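Local coordinates for McyG protein (Microcystis aeruginosa PCC 7806, PDB 4R0M), which binds phenylalanyl-AMP in its adenylation domain and probably activates its substrate for loading onto a peptidyl carrier domain in microcystin synthesis, at residues 32-37 and 242-247; 74-79 and 126-131; 190-195 and 336-341; 255-260 and 279-284; 515-520 and 550-555. One frame throughout, in Å; residues are numbered along the deposited sequence.

Contact 1 of 5, residues 32-37 and 242-247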
# COMPACT_ATOMS: atom_id res chain seq x y z
N HIS A 32 22.50 -9.11 -12.17
CA HIS A 32 21.42 -8.36 -11.53
C HIS A 32 21.14 -8.77 -10.12
O HIS A 32 21.62 -9.81 -9.65
CB HIS A 32 20.16 -8.46 -12.38
CG HIS A 32 20.35 -8.05 -13.82
ND1 HIS A 32 20.41 -6.77 -14.20
CD2 HIS A 32 20.51 -8.82 -14.97
CE1 HIS A 32 20.60 -6.71 -15.54
NE2 HIS A 32 20.65 -7.97 -16.00
N GLY A 33 20.36 -7.95 -9.42
CA GLY A 33 20.00 -8.20 -8.03
C GLY A 33 19.35 -6.99 -7.38
O GLY A 33 18.72 -6.16 -8.04
N ILE A 34 19.52 -6.90 -6.06
CA ILE A 34 18.90 -5.84 -5.28
C ILE A 34 19.90 -4.75 -4.91
O ILE A 34 20.97 -5.03 -4.36
CB ILE A 34 18.22 -6.40 -4.01
CG1 ILE A 34 17.29 -7.56 -4.38
CG2 ILE A 34 17.44 -5.30 -3.29
CD1 ILE A 34 16.87 -8.41 -3.20
N THR A 35 19.54 -3.51 -5.24
CA THR A 35 20.26 -2.33 -4.79
C THR A 35 19.50 -1.70 -3.63
O THR A 35 18.36 -1.25 -3.81
CB THR A 35 20.44 -1.31 -5.93
OG1 THR A 35 21.09 -1.94 -7.04
CG2 THR A 35 21.27 -0.11 -5.47
N TYR A 36 20.12 -1.68 -2.46
CA TYR A 36 19.53 -1.04 -1.28
C TYR A 36 20.07 0.37 -1.13
O TYR A 36 21.28 0.57 -1.02
CB TYR A 36 19.86 -1.82 -0.01
CG TYR A 36 19.44 -3.27 -0.00
CD1 TYR A 36 18.13 -3.64 0.32
CD2 TYR A 36 20.36 -4.28 -0.29
CE1 TYR A 36 17.75 -4.97 0.34
CE2 TYR A 36 19.98 -5.62 -0.27
CZ TYR A 36 18.68 -5.96 0.05
OH TYR A 36 18.31 -7.29 0.06
N ILE A 37 19.17 1.35 -1.13
CA ILE A 37 19.53 2.72 -0.79
C ILE A 37 19.39 2.87 0.72
O ILE A 37 18.35 2.55 1.29
CB ILE A 37 18.65 3.77 -1.51
CG1 ILE A 37 18.56 3.48 -3.02
CG2 ILE A 37 19.15 5.19 -1.24
CD1 ILE A 37 19.87 3.55 -3.78
N CYS A 242 15.37 -9.08 -13.14
CA CYS A 242 15.79 -7.71 -13.45
C CYS A 242 16.32 -7.01 -12.20
O CYS A 242 16.18 -7.53 -11.09
CB CYS A 242 14.63 -6.92 -14.06
SG CYS A 242 13.34 -6.41 -12.89
N ASP A 243 16.94 -5.85 -12.39
CA ASP A 243 17.41 -5.04 -11.27
C ASP A 243 16.25 -4.45 -10.48
O ASP A 243 15.28 -3.94 -11.06
CB ASP A 243 18.33 -3.92 -11.76
CG ASP A 243 19.77 -4.39 -11.95
OD1 ASP A 243 20.24 -5.24 -11.16
OD2 ASP A 243 20.44 -3.88 -12.87
N GLN A 244 16.34 -4.53 -9.15
CA GLN A 244 15.36 -3.91 -8.26
C GLN A 244 16.02 -3.03 -7.20
O GLN A 244 17.05 -3.39 -6.63
CB GLN A 244 14.41 -4.95 -7.63
CG GLN A 244 15.05 -5.94 -6.68
CD GLN A 244 14.02 -6.87 -6.04
OE1 GLN A 244 13.38 -6.52 -5.05
NE2 GLN A 244 13.87 -8.06 -6.62
N ILE A 245 15.40 -1.89 -6.95
CA ILE A 245 15.91 -0.90 -6.00
C ILE A 245 14.89 -0.66 -4.89
O ILE A 245 13.69 -0.56 -5.16
CB ILE A 245 16.27 0.42 -6.71
CG1 ILE A 245 17.13 0.16 -7.95
CG2 ILE A 245 16.99 1.37 -5.75
CD1 ILE A 245 17.09 1.26 -8.98
N HIS A 246 15.38 -0.59 -3.66
CA HIS A 246 14.53 -0.32 -2.50
C HIS A 246 15.05 0.82 -1.68
O HIS A 246 16.19 0.79 -1.19
CB HIS A 246 14.33 -1.58 -1.67
CG HIS A 246 13.52 -2.64 -2.37
ND1 HIS A 246 12.18 -2.63 -2.37
CD2 HIS A 246 13.92 -3.75 -3.12
CE1 HIS A 246 11.73 -3.68 -3.08
NE2 HIS A 246 12.79 -4.36 -3.54
N VAL A 247 14.21 1.84 -1.53
CA VAL A 247 14.54 3.07 -0.81
C VAL A 247 13.63 3.18 0.41
O VAL A 247 12.44 2.88 0.31
CB VAL A 247 14.33 4.31 -1.71
CG1 VAL A 247 15.04 5.53 -1.14
CG2 VAL A 247 14.82 4.04 -3.13
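Strands 33-37 and 243-246 are parallel neighbours in the mixed sheet of the adenylation domain, although some 200 residues separate them in sequence. Both the N and the O of Q244 are bonded to strand 33-37, its N giving to G33 O and its O taking T35 N (2.9 Å); H246 repeats the pattern with T35 O and I37 N. I37, beta-branched as suits a strand, lies alongside V247, with its CG1 3.8 Å from V247 CG2, and crosses I245 obliquely. Q244 and H246 share one face with I34. The crowded chi1 of Q244 (65°) and its extended chain lay it beside I34, with CG 3.6 Å from I34 CG1. Its amide O then meets the imidazole in plane: H246 NE2 donates to a lone pair of Q244 OE1 at 2.7 Å, while Y48 and N220 hold Q244 NE2 and H246 ND1. D243 OD1 accepts from G33 N almost along the C-O axis. An alanine here would lose both carboxylate bonds and would probably loosen the hold on H32 and on the start of strand 33-37. The second bond, H32 ND1 to D243 OD2 at 3.2 Å, lies in the ring plane but 68° out of the carboxylate plane.

Contact 2 of 5, residues 74-79 and 126-131; sequences ILQIAK and PLILSD
Two parallel strands, 72-76 and 128-130, pair at the middle of a four-stranded parallel sheet of the adenylation domain. Three backbone bonds zip them together: I74 N gives to L127 O, I74 O takes L129 N at 2.7 Å, and L129 O takes Q76 N, each donor approaching nearly along the C=O axis. S130, its hydroxyl short enough to bond across to the neighbouring backbone, gives OG to Q76 O. Among apolar contacts, I74 CD1 reaches P126 CG at 3.8 Å, both residues touching W120, and beyond Q76 the I77 side chain lies alongside L129, its CD1 4.0 Å from L129 CB. In the loop before helix 80-93, D131 sets its CG in the crowded position (chi1 55°), while its OD1 accepts from L134 N. A short acid suits this place: D131 OD2 takes A78 N at 2.8 Å from above the carboxylate plane and K79 N at 3.0 Å on its anti lone pair.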
# COMPACT_ATOMS: atom_id res chain seq x y z
N ILE A 74 6.72 -13.89 12.56
CA ILE A 74 6.36 -12.48 12.39
C ILE A 74 7.59 -11.65 12.03
O ILE A 74 8.66 -11.83 12.61
CB ILE A 74 5.67 -11.90 13.65
CG1 ILE A 74 4.30 -12.58 13.86
CG2 ILE A 74 5.51 -10.39 13.55
CD1 ILE A 74 3.56 -12.13 15.10
N LEU A 75 7.44 -10.76 11.05
CA LEU A 75 8.52 -9.87 10.65
C LEU A 75 8.31 -8.45 11.17
O LEU A 75 7.27 -7.82 10.92
CB LEU A 75 8.68 -9.86 9.12
CG LEU A 75 9.53 -10.93 8.43
CD1 LEU A 75 8.94 -12.33 8.56
CD2 LEU A 75 9.74 -10.56 6.97
N GLN A 76 9.31 -7.96 11.90
CA GLN A 76 9.33 -6.60 12.42
C GLN A 76 10.71 -6.00 12.14
O GLN A 76 11.48 -5.71 13.06
CB GLN A 76 9.02 -6.59 13.92
CG GLN A 76 7.55 -6.86 14.25
CD GLN A 76 6.67 -5.65 14.01
OE1 GLN A 76 6.14 -5.45 12.91
NE2 GLN A 76 6.53 -4.82 15.03
N ILE A 77 11.01 -5.84 10.86
CA ILE A 77 12.34 -5.45 10.40
C ILE A 77 12.27 -4.15 9.59
O ILE A 77 11.68 -4.12 8.50
CB ILE A 77 12.98 -6.56 9.53
CG1 ILE A 77 12.94 -7.91 10.26
CG2 ILE A 77 14.40 -6.18 9.14
CD1 ILE A 77 13.05 -9.12 9.35
N ALA A 78 12.88 -3.09 10.11
CA ALA A 78 12.90 -1.79 9.44
C ALA A 78 14.00 -1.70 8.39
O ALA A 78 13.84 -1.03 7.38
CB ALA A 78 13.03 -0.67 10.46
N LYS A 79 15.12 -2.37 8.65
CA LYS A 79 16.27 -2.35 7.75
C LYS A 79 16.03 -3.26 6.54
O LYS A 79 15.91 -4.48 6.68
CB LYS A 79 17.54 -2.76 8.50
CG LYS A 79 18.83 -2.34 7.83
CD LYS A 79 20.02 -2.80 8.65
CE LYS A 79 21.34 -2.49 7.95
NZ LYS A 79 22.48 -3.02 8.74
N PRO A 126 3.96 -16.97 17.73
CA PRO A 126 5.09 -17.26 16.85
C PRO A 126 6.30 -16.38 17.15
O PRO A 126 6.16 -15.31 17.76
CB PRO A 126 4.54 -16.92 15.46
CG PRO A 126 3.56 -15.83 15.72
CD PRO A 126 2.93 -16.16 17.05
N LEU A 127 7.47 -16.83 16.71
CA LEU A 127 8.72 -16.07 16.85
C LEU A 127 8.66 -14.78 16.04
O LEU A 127 8.05 -14.73 14.97
CB LEU A 127 9.90 -16.94 16.40
CG LEU A 127 11.31 -16.34 16.35
CD1 LEU A 127 11.87 -16.09 17.75
CD2 LEU A 127 12.25 -17.23 15.55
N ILE A 128 9.31 -13.74 16.56
CA ILE A 128 9.35 -12.44 15.89
C ILE A 128 10.76 -12.15 15.39
O ILE A 128 11.73 -12.19 16.16
CB ILE A 128 8.86 -11.30 16.82
CG1 ILE A 128 7.43 -11.58 17.28
CG2 ILE A 128 8.96 -9.95 16.11
CD1 ILE A 128 7.02 -10.82 18.51
N LEU A 129 10.87 -11.89 14.09
CA LEU A 129 12.12 -11.51 13.45
C LEU A 129 12.25 -9.99 13.49
O LEU A 129 11.32 -9.27 13.10
CB LEU A 129 12.12 -11.98 11.99
CG LEU A 129 12.54 -13.39 11.57
CD1 LEU A 129 11.56 -14.41 12.11
CD2 LEU A 129 12.73 -13.56 10.07
N SER A 130 13.40 -9.51 13.94
CA SER A 130 13.66 -8.07 13.98
C SER A 130 15.06 -7.75 13.45
O SER A 130 15.78 -8.64 12.99
CB SER A 130 13.48 -7.54 15.40
OG SER A 130 13.45 -6.12 15.41
N ASP A 131 15.42 -6.47 13.49
CA ASP A 131 16.79 -6.05 13.20
C ASP A 131 17.49 -5.62 14.49
O ASP A 131 16.85 -5.55 15.54
CB ASP A 131 16.84 -4.96 12.12
CG ASP A 131 15.98 -3.74 12.45
OD1 ASP A 131 16.00 -3.28 13.61
OD2 ASP A 131 15.29 -3.23 11.54

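Contact 3 of 5, residues 190-195 and 336-341; sequences KGVILT and MTESCS. With FA5 (adenosine-5'-[phenylalaninyl-phosphate]), chain C.
The loop 336-341, which with G335 supplies the Gly-Met-Thr-Glu sequence of the adenylate-binding site, rests on strand 190-195 of a two-stranded antiparallel hairpin. No hydrogen bond crosses; V192 and L194, pointing the same way from alternate positions, provide an apolar support. V192 CG2 touches T337 CG2 at 3.8 Å and E338 OE2 at 3.7 Å; the E338 side chain crosses V192 at about a right angle and is hydrogen-bonded to Y401. L194 CD2 reaches C340 SG at 3.7 Å, a thiol suiting this apolar spot. An alanine at V192 would lose both methyls, and with them the contacts to T337 and E338, and would probably let T337 shift. T337 faces two ways: its methyl, anti to the backbone N, turns to V192, while its hydroxyl grips the ligand phosphate, OG1 to FA5 OP2 at 2.6 Å, joined there by T337 N at 3.2 Å. Holding the adenylate phosphate by this threonine is typical of the Gly-x-Thr-Glu motif of adenylation domains.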
# COMPACT_ATOMS: atom_id res chain seq x y z
N LYS A 190 -7.45 -8.85 9.38
CA LYS A 190 -7.80 -9.92 8.45
C LYS A 190 -6.54 -10.48 7.78
O LYS A 190 -5.79 -9.75 7.15
CB LYS A 190 -8.80 -9.42 7.39
CG LYS A 190 -9.77 -8.35 7.90
CD LYS A 190 -11.03 -8.25 7.05
CE LYS A 190 -10.80 -7.59 5.70
NZ LYS A 190 -10.61 -6.11 5.79
N GLY A 191 -6.33 -11.79 7.94
CA GLY A 191 -5.12 -12.44 7.44
C GLY A 191 -5.24 -13.04 6.05
O GLY A 191 -5.80 -14.12 5.89
N VAL A 192 -4.71 -12.33 5.06
CA VAL A 192 -4.78 -12.78 3.68
C VAL A 192 -3.76 -13.88 3.40
O VAL A 192 -2.55 -13.67 3.55
CB VAL A 192 -4.59 -11.60 2.69
CG1 VAL A 192 -4.68 -12.10 1.25
CG2 VAL A 192 -5.63 -10.52 2.94
N ILE A 193 -4.25 -15.05 3.02
CA ILE A 193 -3.40 -16.18 2.65
C ILE A 193 -3.04 -16.08 1.17
O ILE A 193 -3.92 -16.00 0.31
CB ILE A 193 -4.08 -17.54 2.94
CG1 ILE A 193 -4.33 -17.71 4.44
CG2 ILE A 193 -3.22 -18.69 2.42
CD1 ILE A 193 -5.27 -18.85 4.80
N LEU A 194 -1.74 -16.07 0.88
CA LEU A 194 -1.27 -16.04 -0.50
C LEU A 194 -0.36 -17.22 -0.79
O LEU A 194 0.66 -17.43 -0.13
CB LEU A 194 -0.56 -14.71 -0.81
CG LEU A 194 -1.36 -13.41 -0.68
CD1 LEU A 194 -0.47 -12.21 -0.96
CD2 LEU A 194 -2.58 -13.40 -1.60
N THR A 195 -0.76 -18.00 -1.79
CA THR A 195 0.01 -19.16 -2.23
C THR A 195 1.08 -18.72 -3.23
O THR A 195 1.04 -17.59 -3.73
CB THR A 195 -0.91 -20.21 -2.89
OG1 THR A 195 -1.51 -19.65 -4.06
CG2 THR A 195 -2.00 -20.65 -1.92
N MSE A 336 -4.95 -4.94 -4.55
CA MSE A 336 -5.17 -5.09 -3.11
C MSE A 336 -4.33 -6.23 -2.62
O MSE A 336 -3.76 -6.99 -3.42
CB MSE A 336 -6.65 -5.31 -2.78
CG MSE A 336 -7.28 -6.52 -3.46
SE MSE A 336 -9.23 -6.25 -3.60
CE MSE A 336 -9.65 -5.96 -1.69
N THR A 337 -4.23 -6.36 -1.30
CA THR A 337 -3.52 -7.47 -0.67
C THR A 337 -4.11 -8.81 -1.11
O THR A 337 -3.37 -9.77 -1.35
CB THR A 337 -3.57 -7.35 0.87
OG1 THR A 337 -3.07 -6.06 1.26
CG2 THR A 337 -2.73 -8.43 1.53
N GLU A 338 -5.43 -8.85 -1.25
CA GLU A 338 -6.16 -10.06 -1.63
C GLU A 338 -5.86 -10.55 -3.06
O GLU A 338 -6.15 -11.70 -3.39
CB GLU A 338 -7.66 -9.86 -1.44
CG GLU A 338 -8.12 -9.90 0.02
CD GLU A 338 -8.01 -8.57 0.75
OE1 GLU A 338 -7.39 -7.62 0.21
OE2 GLU A 338 -8.55 -8.46 1.86
N SER A 339 -5.27 -9.68 -3.88
CA SER A 339 -4.91 -10.04 -5.25
C SER A 339 -3.42 -9.85 -5.55
O SER A 339 -3.04 -9.62 -6.70
CB SER A 339 -5.76 -9.25 -6.26
OG SER A 339 -5.39 -7.88 -6.28
N CYS A 340 -2.58 -9.96 -4.51
CA CYS A 340 -1.13 -9.81 -4.64
C CYS A 340 -0.85 -8.50 -5.39
O CYS A 340 -0.19 -8.50 -6.45
CB CYS A 340 -0.52 -11.00 -5.40
SG CYS A 340 -1.11 -12.63 -4.87
N SER A 341 -1.34 -7.40 -4.82
CA SER A 341 -1.25 -6.05 -5.42
C SER A 341 -1.98 -5.97 -6.77
O SER A 341 -3.08 -6.50 -6.91
CB SER A 341 0.20 -5.52 -5.47
OG SER A 341 0.94 -6.08 -6.53
C FA5 C . -3.18 -1.74 -1.30
O FA5 C . -3.26 -0.58 -0.90
CA FA5 C . -2.96 -2.03 -2.76
N FA5 C . -3.97 -1.25 -3.44
CB FA5 C . -1.58 -1.58 -3.25
CG FA5 C . -1.25 -1.66 -4.74
CD1 FA5 C . -2.20 -1.80 -5.75
CD2 FA5 C . 0.10 -1.58 -5.13
CE1 FA5 C . -1.83 -1.87 -7.09
CE2 FA5 C . 0.48 -1.64 -6.47
CZ FA5 C . -0.49 -1.79 -7.46
P FA5 C . -4.47 -2.83 0.83
OP1 FA5 C . -3.93 -2.15 2.06
OP2 FA5 C . -4.98 -4.25 0.96
OP3 FA5 C . -3.32 -2.82 -0.32
O5' FA5 C . -5.67 -1.90 0.29
C5' FA5 C . -6.47 -2.26 -0.84
C4' FA5 C . -7.54 -1.20 -1.01
O4' FA5 C . -6.98 0.07 -1.38
C3' FA5 C . -8.52 -1.52 -2.13
O3' FA5 C . -9.53 -2.42 -1.70
C2' FA5 C . -9.07 -0.15 -2.46
O2' FA5 C . -10.12 0.20 -1.55
C1' FA5 C . -7.90 0.78 -2.22
N9 FA5 C . -7.27 1.10 -3.53
C8 FA5 C . -6.14 0.55 -4.01
N7 FA5 C . -5.82 1.05 -5.23
C5 FA5 C . -6.78 1.94 -5.56
C6 FA5 C . -7.06 2.83 -6.71
N6 FA5 C . -6.24 2.88 -7.78
N1 FA5 C . -8.17 3.61 -6.65
C2 FA5 C . -9.00 3.58 -5.59
N3 FA5 C . -8.80 2.79 -4.51
C4 FA5 C . -7.73 1.97 -4.43

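Contact 4 of 5, residues 255-260 and 279-284; sequences QPLQWL and SLINQQ
The turn leading into helix 258-265 and the helix's first residues pack on the end of helix 275-282 without a hydrogen bond, in a helix-strand-helix unit through strand 270-273. I281 bridges the two. Its CB leaves its helix roughly tangentially, so the reach is made further out. I281 CG1, beside the backbone N (chi1 -65°), lies 4.3 Å from W259 CE3, oblique to the ring. The bend at chi2 (-68°) then carries I281 CD1 into the turn, where it meets P256 CB at 4.1 Å and, tip to tip, L260 CD1 at 4.0 Å. Isoleucine, branched at CB with a single ethyl arm, suits this place because the arm can reach both the proline and the leucine. P256 fits the type I turn from Q255 to Q258, its ring-fixed phi being near that of the turn's second position. Beside it L257 crosses Q284 obliquely, L257 CD2 3.9 Å from Q284 CB. The tightest approach belongs to the isoleucine tip, I281 CD1 lying 3.4 Å from P256 O.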
# COMPACT_ATOMS: atom_id res chain seq x y z
N GLN A 255 12.51 14.55 1.41
CA GLN A 255 12.87 15.29 0.20
C GLN A 255 12.29 14.61 -1.04
O GLN A 255 12.96 13.82 -1.70
CB GLN A 255 14.40 15.42 0.10
CG GLN A 255 14.88 16.66 -0.63
CD GLN A 255 16.35 16.95 -0.39
OE1 GLN A 255 17.21 16.08 -0.57
NE2 GLN A 255 16.65 18.18 0.02
N PRO A 256 11.02 14.94 -1.38
CA PRO A 256 10.27 14.28 -2.46
C PRO A 256 10.99 14.19 -3.81
O PRO A 256 10.79 13.22 -4.55
CB PRO A 256 9.02 15.15 -2.59
CG PRO A 256 8.81 15.68 -1.21
CD PRO A 256 10.19 15.93 -0.68
N LEU A 257 11.83 15.18 -4.11
CA LEU A 257 12.54 15.23 -5.39
C LEU A 257 13.63 14.17 -5.55
O LEU A 257 14.07 13.89 -6.66
CB LEU A 257 13.11 16.63 -5.65
CG LEU A 257 12.10 17.76 -5.93
CD1 LEU A 257 12.83 19.04 -6.30
CD2 LEU A 257 11.12 17.38 -7.03
N GLN A 258 14.05 13.57 -4.43
CA GLN A 258 15.00 12.47 -4.44
C GLN A 258 14.48 11.26 -5.22
O GLN A 258 15.27 10.48 -5.77
CB GLN A 258 15.39 12.05 -3.02
CG GLN A 258 16.55 12.85 -2.45
CD GLN A 258 17.81 12.73 -3.29
OE1 GLN A 258 18.25 13.70 -3.91
NE2 GLN A 258 18.39 11.53 -3.32
N TRP A 259 13.16 11.11 -5.27
CA TRP A 259 12.51 10.08 -6.07
C TRP A 259 12.80 10.28 -7.53
O TRP A 259 13.12 9.32 -8.24
CB TRP A 259 11.00 10.09 -5.82
CG TRP A 259 10.25 8.96 -6.47
CD1 TRP A 259 10.74 7.72 -6.87
CD2 TRP A 259 8.81 8.90 -6.78
NE1 TRP A 259 9.75 6.94 -7.41
CE2 TRP A 259 8.57 7.59 -7.39
CE3 TRP A 259 7.74 9.79 -6.64
CZ2 TRP A 259 7.31 7.20 -7.82
CZ3 TRP A 259 6.48 9.38 -7.07
CH2 TRP A 259 6.27 8.12 -7.65
N LEU A 260 12.71 11.53 -7.98
CA LEU A 260 13.02 11.90 -9.36
C LEU A 260 14.51 11.76 -9.66
O LEU A 260 14.90 11.36 -10.76
CB LEU A 260 12.55 13.33 -9.65
CG LEU A 260 11.15 13.59 -10.23
CD1 LEU A 260 10.07 12.70 -9.64
CD2 LEU A 260 10.79 15.06 -10.06
N SER A 279 0.96 14.30 -5.59
CA SER A 279 0.66 15.65 -5.11
C SER A 279 1.85 16.29 -4.40
O SER A 279 2.09 17.49 -4.55
CB SER A 279 -0.57 15.63 -4.19
OG SER A 279 -0.91 16.94 -3.77
N LEU A 280 2.59 15.49 -3.63
CA LEU A 280 3.81 15.96 -2.96
C LEU A 280 4.85 16.47 -3.96
O LEU A 280 5.59 17.41 -3.67
CB LEU A 280 4.43 14.86 -2.09
CG LEU A 280 3.74 14.42 -0.80
CD1 LEU A 280 4.44 13.18 -0.25
CD2 LEU A 280 3.73 15.53 0.25
N ILE A 281 4.90 15.84 -5.13
CA ILE A 281 5.77 16.29 -6.22
C ILE A 281 5.22 17.59 -6.81
O ILE A 281 5.98 18.54 -7.04
CB ILE A 281 5.91 15.21 -7.33
CG1 ILE A 281 6.63 13.96 -6.79
CG2 ILE A 281 6.60 15.78 -8.57
CD1 ILE A 281 8.10 14.15 -6.43
N ASN A 282 3.91 17.64 -7.03
CA ASN A 282 3.23 18.85 -7.49
C ASN A 282 3.49 20.07 -6.60
O ASN A 282 3.55 21.19 -7.09
CB ASN A 282 1.72 18.62 -7.64
CG ASN A 282 1.39 17.60 -8.72
OD1 ASN A 282 2.27 17.15 -9.47
ND2 ASN A 282 0.12 17.23 -8.81
N GLN A 283 3.66 19.83 -5.30
CA GLN A 283 4.02 20.89 -4.34
C GLN A 283 5.39 21.50 -4.63
O GLN A 283 5.68 22.63 -4.24
CB GLN A 283 4.00 20.35 -2.90
CG GLN A 283 2.63 19.90 -2.40
CD GLN A 283 1.68 21.05 -2.16
OE1 GLN A 283 0.81 21.33 -2.99
NE2 GLN A 283 1.83 21.74 -1.03
N GLN A 284 6.24 20.74 -5.33
CA GLN A 284 7.60 21.16 -5.66
C GLN A 284 7.69 21.81 -7.04
O GLN A 284 8.78 21.94 -7.60
CB GLN A 284 8.56 19.97 -5.57
CG GLN A 284 8.56 19.25 -4.22
CD GLN A 284 9.37 19.98 -3.16
OE1 GLN A 284 10.52 20.38 -3.40
NE2 GLN A 284 8.79 20.15 -1.99

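Contact 5 of 5, residues 515-520 and 550-555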
# COMPACT_ATOMS: atom_id res chain seq x y z
N PRO A 515 -18.43 21.93 5.30
CA PRO A 515 -18.09 21.05 6.41
C PRO A 515 -18.70 21.56 7.72
O PRO A 515 -18.57 22.74 8.04
CB PRO A 515 -16.56 21.11 6.47
CG PRO A 515 -16.20 22.38 5.80
CD PRO A 515 -17.24 22.60 4.74
N ALA A 516 -19.36 20.67 8.46
CA ALA A 516 -19.90 21.01 9.77
C ALA A 516 -18.76 21.25 10.77
O ALA A 516 -18.80 22.21 11.54
CB ALA A 516 -20.83 19.92 10.27
N TYR A 517 -17.75 20.38 10.72
CA TYR A 517 -16.57 20.50 11.58
C TYR A 517 -15.28 20.37 10.78
O TYR A 517 -15.18 19.54 9.87
CB TYR A 517 -16.59 19.45 12.69
CG TYR A 517 -17.84 19.46 13.54
CD1 TYR A 517 -17.98 20.35 14.61
CD2 TYR A 517 -18.89 18.58 13.29
CE1 TYR A 517 -19.12 20.37 15.40
CE2 TYR A 517 -20.04 18.58 14.07
CZ TYR A 517 -20.14 19.47 15.12
OH TYR A 517 -21.28 19.48 15.90
N VAL A 518 -14.30 21.21 11.12
CA VAL A 518 -12.97 21.14 10.52
C VAL A 518 -11.95 21.05 11.65
O VAL A 518 -11.71 22.02 12.37
CB VAL A 518 -12.66 22.35 9.61
CG1 VAL A 518 -11.29 22.21 8.97
CG2 VAL A 518 -13.72 22.50 8.53
N ILE A 519 -11.34 19.87 11.80
CA ILE A 519 -10.47 19.58 12.94
C ILE A 519 -8.99 19.45 12.54
O ILE A 519 -8.62 18.53 11.81
CB ILE A 519 -10.91 18.30 13.68
CG1 ILE A 519 -12.43 18.28 13.88
CG2 ILE A 519 -10.17 18.18 15.01
CD1 ILE A 519 -13.04 16.90 13.90
N PRO A 520 -8.14 20.37 13.03
CA PRO A 520 -6.69 20.26 12.88
C PRO A 520 -6.15 19.10 13.71
O PRO A 520 -6.67 18.82 14.80
CB PRO A 520 -6.18 21.59 13.45
CG PRO A 520 -7.34 22.52 13.40
CD PRO A 520 -8.53 21.65 13.65
N SER A 550 -12.93 18.46 22.62
CA SER A 550 -12.20 19.52 23.31
C SER A 550 -11.66 20.55 22.32
O SER A 550 -11.84 21.76 22.51
CB SER A 550 -11.05 18.94 24.14
OG SER A 550 -10.30 19.97 24.77
N ARG A 551 -10.99 20.07 21.27
CA ARG A 551 -10.43 20.92 20.23
C ARG A 551 -11.54 21.65 19.46
O ARG A 551 -11.40 22.83 19.16
CB ARG A 551 -9.55 20.10 19.28
CG ARG A 551 -8.68 20.93 18.35
CD ARG A 551 -7.51 20.13 17.81
NE ARG A 551 -6.52 19.85 18.85
CZ ARG A 551 -5.37 19.21 18.64
NH1 ARG A 551 -5.06 18.76 17.43
NH2 ARG A 551 -4.54 19.01 19.66
N ILE A 552 -12.63 20.93 19.17
CA ILE A 552 -13.81 21.51 18.51
C ILE A 552 -14.35 22.71 19.30
O ILE A 552 -14.54 23.79 18.73
CB ILE A 552 -14.92 20.45 18.30
CG1 ILE A 552 -14.52 19.48 17.18
CG2 ILE A 552 -16.25 21.12 17.96
CD1 ILE A 552 -15.30 18.18 17.15
N GLN A 553 -14.56 22.52 20.60
CA GLN A 553 -15.03 23.60 21.47
C GLN A 553 -14.03 24.75 21.51
O GLN A 553 -14.41 25.91 21.39
CB GLN A 553 -15.30 23.07 22.89
CG GLN A 553 -16.50 22.13 23.00
CD GLN A 553 -17.80 22.76 22.55
OE1 GLN A 553 -18.22 23.80 23.07
NE2 GLN A 553 -18.46 22.13 21.58
N GLU A 554 -12.75 24.41 21.65
CA GLU A 554 -11.65 25.38 21.70
C GLU A 554 -11.60 26.26 20.45
O GLU A 554 -11.40 27.48 20.54
CB GLU A 554 -10.32 24.66 21.90
CG GLU A 554 -9.13 25.58 22.16
CD GLU A 554 -7.79 24.87 22.03
OE1 GLU A 554 -7.72 23.82 21.35
OE2 GLU A 554 -6.80 25.36 22.61
N ILE A 555 -11.78 25.64 19.28
CA ILE A 555 -11.82 26.36 18.01
C ILE A 555 -13.08 27.23 17.94
O ILE A 555 -13.02 28.40 17.55
CB ILE A 555 -11.74 25.40 16.80
CG1 ILE A 555 -10.38 24.72 16.75
CG2 ILE A 555 -11.98 26.14 15.49
CD1 ILE A 555 -10.38 23.39 16.03
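Y517 opens the contact, its side chain crossing that of I552 at about a right angle, with Y517 CD1 3.8 Å from I552 CG2; an aromatic suits this partly exposed margin, where it also meets F543. V518 turns its side chain the other way, its carbonyl O nearing I555 CD1. I519 crosses I552 obliquely, with CG1 4.1 Å from I552 CG1, two beta-branched chains packed between strand and helix. P520 ends the run. Its ring meets I555 tip to tip, P520 CD lying 3.5 Å from I555 CD1, and its carbonyl supplies the polar tie: R551 NH1 donates to P520 O at 3.1 Å. The oxygen lies in the guanidinium plane, although the donor stands 45° above the carbonyl plane, and the same NH1 forms a salt bridge with E522. The 550-555 part of helix 549-558 runs at 107° to strand 517-520; strand 479-486 pairs in parallel with that strand, helix 498-511 packs on V518, and helix 536-545 adds F543 beside I519 and I552.

How the contacts relate
Contacts 1 to 4 all fall in the AMP-binding part of the chain, and contact 5 joins elements much further along. Contact 3 alone holds residues of the adenylate pocket, M336, T337 and S341; the ligand is further bonded by D421, G335 and K533. Contacts 1 and 4 stand back from it, the side chains of H246 and W259 being about 12 and 11 Å from the bound FA5. Contact 2 lies in another sheet, its centre about 21 Å from that of contact 1, whose segments enclose it in sequence. Contact 3 alternates with contact 1 along the chain and spans contact 4. Contact 5 is remote, its centre about 45 Å from that of contact 1 and 38 Å from that of contact 3.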